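PDB 4GKP: spindle pole body-associated protein VIK1 from Candida glabrata, which probably binds microtubules as the noncatalytic partner of the kinesin Kar3, represented here by its truncated neck and C-terminal motor homology domain. Local coordinates for residues A[113-118]-A[158-163]; A[187-192]-A[200-205]. All coordinates share one frame; numbering follows the deposited sequence.

Overall arrangement
Both contacts belong to the main mixed sheet of the kinesin motor-like domain. Strand 112-121 pairs with the short strand 159-160 in contact 1 and with strand 183-192 along its other edge; contact 2 then joins strand 183-192 to strand 201-208, so the two contacts, centres about 10 Å apart, follow one another across the sheet. Both are largely buried, although contact 1 has Leu158 exposed and its centre lies about 17 Å from the centre of the chain, against about 14 Å for contact 2. Contact 1 is a brief antiparallel pairing backed by aliphatic packing. Contact 2 is longer and more regular, with phenylalanines on one face and a hydrated polar cluster on the other.

Contact 1. Residues A[113-118]-A[158-163]; sequences VITLQY and LITLDE
Strand 112-121 of the motor-like sheet takes on a short antiparallel partner here, strand 159-160, in which Leu116 faces Ile159 as a hydrogen-bonded pair and Thr115 faces Thr160 as a non-hydrogen-bonded one. Leu116 N gives its hydrogen to Ile159 O at 2.7 Å, nearly along the C=O axis, and Ile159 N returns a bond to Leu116 O at 3.1 Å. The pairing outlasts the strand by one residue: Leu161 N, already in the 3-10 segment 161-163, reaches Ile114 O at 3.0 Å. CA-H groups of Thr115 and Thr160 add weaker contacts to the carbonyl oxygens of Ile159 and Ile114.

Leu161 packs with both methyls. Its CG stands anti to its own carbonyl carbon (chi1 -70°), and the fork opens onto two residues of the neighbouring strand: CD1 meets Ile114 CG2 at 3.8 Å, while CD2 touches Leu116 CB at 3.8 Å, the two leucine side chains crossing at about a right angle. Phe104 and Leu101 of helix 96-107 also pack on Leu161. Across the strand, the branched end of Leu158 lies against Thr115, Leu158 CD2 to Thr115 CG2 at 3.8 Å, and its CB rests on Gln117 CG. Gln117 NE2 hydrogen-bonds the backbone oxygens of Ser156 and Leu154.

Thr160 is held by its own turn as well. Its N donates to Glu163 OE2 at 2.7 Å, on the anti side of that oxygen, and its OG1 donates to Asp162 OD1 at 2.7 Å. Backbone bonds thus set the register, Leu161 packs between the strand and helix 96-107, and the two carboxylates, whose charge probably strengthens their bonds, grip Thr160 where the strand gives way to the 3-10 segment.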
# COMPACT_ATOMS: atom_id res chain seq x y z
N VAL A 113 -8.37 -18.94 4.00
CA VAL A 113 -7.15 -19.11 4.80
C VAL A 113 -6.15 -18.08 4.24
O VAL A 113 -5.93 -18.01 3.02
CB VAL A 113 -6.61 -20.56 4.73
CG1 VAL A 113 -5.15 -20.65 5.18
CG2 VAL A 113 -7.50 -21.49 5.54
N ILE A 114 -5.58 -17.26 5.12
CA ILE A 114 -4.75 -16.14 4.69
C ILE A 114 -3.39 -16.24 5.36
O ILE A 114 -3.32 -16.36 6.58
CB ILE A 114 -5.36 -14.76 5.07
CG1 ILE A 114 -6.83 -14.66 4.66
CG2 ILE A 114 -4.52 -13.62 4.45
CD1 ILE A 114 -7.59 -13.50 5.29
N THR A 115 -2.34 -16.20 4.56
CA THR A 115 -0.97 -16.23 5.07
C THR A 115 -0.33 -14.86 4.94
O THR A 115 -0.74 -14.03 4.12
CB THR A 115 -0.07 -17.23 4.31
OG1 THR A 115 0.15 -16.77 2.97
CG2 THR A 115 -0.68 -18.59 4.25
N LEU A 116 0.70 -14.61 5.75
CA LEU A 116 1.46 -13.39 5.64
C LEU A 116 2.96 -13.70 5.64
O LEU A 116 3.43 -14.56 6.35
CB LEU A 116 1.10 -12.43 6.77
CG LEU A 116 1.94 -11.16 6.97
CD1 LEU A 116 1.82 -10.24 5.75
CD2 LEU A 116 1.56 -10.43 8.26
N GLN A 117 3.69 -13.00 4.78
CA GLN A 117 5.14 -12.90 4.88
C GLN A 117 5.48 -11.43 4.78
O GLN A 117 4.90 -10.70 3.99
CB GLN A 117 5.81 -13.65 3.75
CG GLN A 117 5.69 -15.15 3.86
CD GLN A 117 6.14 -15.83 2.58
OE1 GLN A 117 5.56 -15.62 1.51
NE2 GLN A 117 7.23 -16.60 2.68
N TYR A 118 6.45 -10.99 5.58
CA TYR A 118 6.72 -9.57 5.73
C TYR A 118 8.22 -9.29 5.72
O TYR A 118 8.93 -9.69 6.64
CB TYR A 118 6.09 -9.10 7.05
CG TYR A 118 6.08 -7.60 7.30
CD1 TYR A 118 6.18 -6.68 6.25
CD2 TYR A 118 5.92 -7.11 8.58
CE1 TYR A 118 6.14 -5.33 6.48
CE2 TYR A 118 5.89 -5.75 8.83
CZ TYR A 118 6.00 -4.87 7.78
OH TYR A 118 5.95 -3.53 8.05
N LEU A 158 6.57 -17.59 7.27
CA LEU A 158 5.17 -17.49 6.88
C LEU A 158 4.31 -17.79 8.10
O LEU A 158 4.59 -18.72 8.84
CB LEU A 158 4.87 -18.45 5.72
CG LEU A 158 3.44 -18.54 5.16
CD1 LEU A 158 3.44 -18.87 3.68
CD2 LEU A 158 2.61 -19.56 5.95
N ILE A 159 3.30 -16.96 8.32
CA ILE A 159 2.30 -17.23 9.33
C ILE A 159 0.91 -17.17 8.69
O ILE A 159 0.75 -16.59 7.61
CB ILE A 159 2.37 -16.26 10.54
CG1 ILE A 159 1.99 -14.82 10.14
CG2 ILE A 159 3.72 -16.34 11.25
CD1 ILE A 159 1.72 -13.91 11.33
N THR A 160 -0.07 -17.77 9.35
CA THR A 160 -1.46 -17.47 9.02
C THR A 160 -1.87 -16.33 9.92
O THR A 160 -1.39 -16.20 11.04
CB THR A 160 -2.38 -18.68 9.26
OG1 THR A 160 -2.24 -19.12 10.62
CG2 THR A 160 -2.01 -19.82 8.31
N LEU A 161 -2.77 -15.49 9.43
CA LEU A 161 -3.14 -14.29 10.18
C LEU A 161 -3.72 -14.56 11.57
O LEU A 161 -3.57 -13.72 12.47
CB LEU A 161 -4.11 -13.44 9.38
CG LEU A 161 -3.60 -12.72 8.15
CD1 LEU A 161 -4.67 -11.71 7.76
CD2 LEU A 161 -2.28 -12.02 8.43
N ASP A 162 -4.40 -15.68 11.76
CA ASP A 162 -4.93 -16.00 13.09
C ASP A 162 -3.82 -16.32 14.11
O ASP A 162 -4.07 -16.42 15.31
CB ASP A 162 -5.99 -17.10 13.05
CG ASP A 162 -5.46 -18.41 12.48
OD1 ASP A 162 -4.71 -18.37 11.48
OD2 ASP A 162 -5.82 -19.48 13.04
N GLU A 163 -2.58 -16.47 13.64
CA GLU A 163 -1.46 -16.65 14.55
C GLU A 163 -1.08 -15.34 15.25
O GLU A 163 -0.34 -15.36 16.23
CB GLU A 163 -0.24 -17.25 13.82
CG GLU A 163 -0.39 -18.73 13.52
CD GLU A 163 0.80 -19.27 12.79
OE1 GLU A 163 1.67 -19.87 13.45
OE2 GLU A 163 0.91 -19.07 11.56

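Contact 2. Residues A[187-192]-A[200-205]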
# COMPACT_ATOMS: atom_id res chain seq x y z
N LYS A 187 3.46 -9.83 1.81
CA LYS A 187 2.75 -10.65 0.84
C LYS A 187 1.71 -11.49 1.55
O LYS A 187 2.05 -12.29 2.43
CB LYS A 187 3.70 -11.55 0.06
CG LYS A 187 2.96 -12.43 -0.93
CD LYS A 187 3.85 -13.50 -1.53
CE LYS A 187 3.04 -14.42 -2.43
NZ LYS A 187 3.96 -15.32 -3.19
N PHE A 188 0.45 -11.29 1.18
CA PHE A 188 -0.63 -12.08 1.75
C PHE A 188 -1.07 -13.06 0.66
O PHE A 188 -1.24 -12.68 -0.49
CB PHE A 188 -1.85 -11.21 2.13
CG PHE A 188 -1.59 -10.16 3.19
CD1 PHE A 188 -0.93 -8.96 2.87
CD2 PHE A 188 -2.09 -10.32 4.48
CE1 PHE A 188 -0.74 -7.97 3.84
CE2 PHE A 188 -1.89 -9.33 5.46
CZ PHE A 188 -1.24 -8.15 5.13
N GLN A 189 -1.28 -14.31 1.04
CA GLN A 189 -1.92 -15.24 0.13
C GLN A 189 -3.31 -15.54 0.66
O GLN A 189 -3.49 -15.88 1.84
CB GLN A 189 -1.12 -16.55 0.04
CG GLN A 189 0.19 -16.46 -0.72
CD GLN A 189 0.96 -17.76 -0.66
OE1 GLN A 189 1.26 -18.29 0.44
NE2 GLN A 189 1.26 -18.31 -1.81
N PHE A 190 -4.30 -15.42 -0.23
CA PHE A 190 -5.70 -15.76 0.08
C PHE A 190 -6.03 -17.08 -0.59
O PHE A 190 -5.98 -17.17 -1.83
CB PHE A 190 -6.64 -14.68 -0.45
CG PHE A 190 -6.70 -13.44 0.41
CD1 PHE A 190 -5.68 -12.49 0.37
CD2 PHE A 190 -7.80 -13.20 1.25
CE1 PHE A 190 -5.76 -11.34 1.15
CE2 PHE A 190 -7.87 -12.06 2.03
CZ PHE A 190 -6.84 -11.15 2.00
N PHE A 191 -6.31 -18.10 0.22
CA PHE A 191 -6.75 -19.41 -0.29
C PHE A 191 -8.26 -19.48 -0.06
O PHE A 191 -8.71 -19.54 1.09
CB PHE A 191 -6.00 -20.58 0.39
CG PHE A 191 -4.50 -20.59 0.15
CD1 PHE A 191 -3.62 -19.85 0.96
CD2 PHE A 191 -3.95 -21.37 -0.87
CE1 PHE A 191 -2.24 -19.89 0.75
CE2 PHE A 191 -2.58 -21.40 -1.10
CZ PHE A 191 -1.72 -20.66 -0.29
N CYS A 192 -9.04 -19.40 -1.14
CA CYS A 192 -10.50 -19.34 -1.04
C CYS A 192 -11.07 -20.69 -0.64
O CYS A 192 -10.74 -21.72 -1.27
CB CYS A 192 -11.13 -18.84 -2.34
SG CYS A 192 -12.93 -18.70 -2.21
N PRO A 200 -3.70 -19.51 -4.78
CA PRO A 200 -3.77 -18.34 -3.88
C PRO A 200 -3.93 -17.07 -4.69
O PRO A 200 -3.38 -16.96 -5.78
CB PRO A 200 -2.43 -18.35 -3.14
CG PRO A 200 -1.52 -19.26 -3.94
CD PRO A 200 -2.38 -20.18 -4.77
N ILE A 201 -4.72 -16.13 -4.18
CA ILE A 201 -4.72 -14.78 -4.73
C ILE A 201 -3.70 -13.98 -3.93
O ILE A 201 -3.79 -13.90 -2.70
CB ILE A 201 -6.10 -14.11 -4.59
CG1 ILE A 201 -7.21 -15.07 -5.06
CG2 ILE A 201 -6.09 -12.78 -5.34
CD1 ILE A 201 -8.60 -14.67 -4.62
N ASP A 202 -2.71 -13.40 -4.62
CA ASP A 202 -1.68 -12.63 -3.93
C ASP A 202 -2.06 -11.16 -3.75
O ASP A 202 -2.50 -10.47 -4.69
CB ASP A 202 -0.35 -12.73 -4.69
CG ASP A 202 0.07 -14.16 -4.93
OD1 ASP A 202 -0.05 -14.97 -4.02
OD2 ASP A 202 0.52 -14.48 -6.05
N PHE A 203 -1.88 -10.67 -2.53
CA PHE A 203 -2.05 -9.27 -2.25
C PHE A 203 -0.73 -8.76 -1.69
O PHE A 203 -0.20 -9.35 -0.75
CB PHE A 203 -3.20 -9.02 -1.26
CG PHE A 203 -3.25 -7.61 -0.70
CD1 PHE A 203 -3.52 -6.51 -1.53
CD2 PHE A 203 -3.07 -7.37 0.66
CE1 PHE A 203 -3.58 -5.22 -1.02
CE2 PHE A 203 -3.13 -6.07 1.18
CZ PHE A 203 -3.38 -4.99 0.33
N TYR A 204 -0.21 -7.67 -2.27
CA TYR A 204 1.03 -7.04 -1.79
C TYR A 204 0.74 -5.69 -1.17
O TYR A 204 0.10 -4.83 -1.80
CB TYR A 204 2.05 -6.86 -2.92
CG TYR A 204 2.39 -8.13 -3.63
CD1 TYR A 204 3.39 -8.97 -3.15
CD2 TYR A 204 1.67 -8.53 -4.76
CE1 TYR A 204 3.69 -10.17 -3.79
CE2 TYR A 204 1.96 -9.72 -5.41
CZ TYR A 204 2.97 -10.53 -4.92
OH TYR A 204 3.27 -11.71 -5.54
N PHE A 205 1.20 -5.52 0.06
CA PHE A 205 1.13 -4.24 0.73
C PHE A 205 2.52 -3.66 0.87
O PHE A 205 3.38 -4.20 1.57
CB PHE A 205 0.47 -4.35 2.11
CG PHE A 205 0.38 -3.04 2.84
CD1 PHE A 205 -0.33 -1.97 2.29
CD2 PHE A 205 1.02 -2.87 4.07
CE1 PHE A 205 -0.40 -0.74 2.95
CE2 PHE A 205 0.93 -1.65 4.74
CZ PHE A 205 0.21 -0.59 4.19
O HOH W 1 1.47 -17.02 -3.89
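Phe188 and Phe203 sit side by side on one face of the hairpin formed by strands 183-192 and 201-208, their rings pointing the same way but turned 40° from each other. Phe188 CD1 comes to 3.5 Å from Phe203 CD2, and the Phe188 ring also turns its edge to the carbonyl oxygen of Phe203 and, farther along, to Phe205 CB. Phe203 has its CG anti to the backbone N (chi1 168°), whereas the CG of Phe188 is anti to the carbonyl carbon; leaving their backbones differently, the two rings still arrive alongside. Phe190 continues this row, its CE1 approaching Phe203 CB obliquely. Beneath the rings, Phe188 and Phe203 exchange two nearly straight backbone bonds, Phe188 N to Phe203 O at 2.8 Å and Phe203 N to Phe188 O at 2.9 Å, and a second, more bent pair joins Phe190 and Ile201.

The face bearing Lys187, Gln189, Asp202 and Tyr204 is more polar. Lys187 runs fully extended beside Tyr204, its CG 3.7 Å from Tyr204 CE1. Its NZ lies 4.1 Å from Asp202 OD1, too far for a salt bridge; instead one water accepts from Lys187 NZ and donates to Asp202 OD1, with a third leg from Gln189 NE2 that is suspiciously short and so less certain. The ammonium also bonds Ile152 O, and Asp202 OD2 has Thr151 OG1. Near the turn, Pro200 lays its CB over a face of the Phe191 ring, 3.9 Å from the centroid, a CH-pi contact, while its CG touches Gln189 NE2.

Strand 112-121 flanks 183-192 on its other edge, and strand 83-88 runs beside 201-208. Helix 96-107 covers the phenylalanine face, where Phe104 meets Phe188 and Phe190 edge-to-face and Leu100 touches both Phe188 and Phe205.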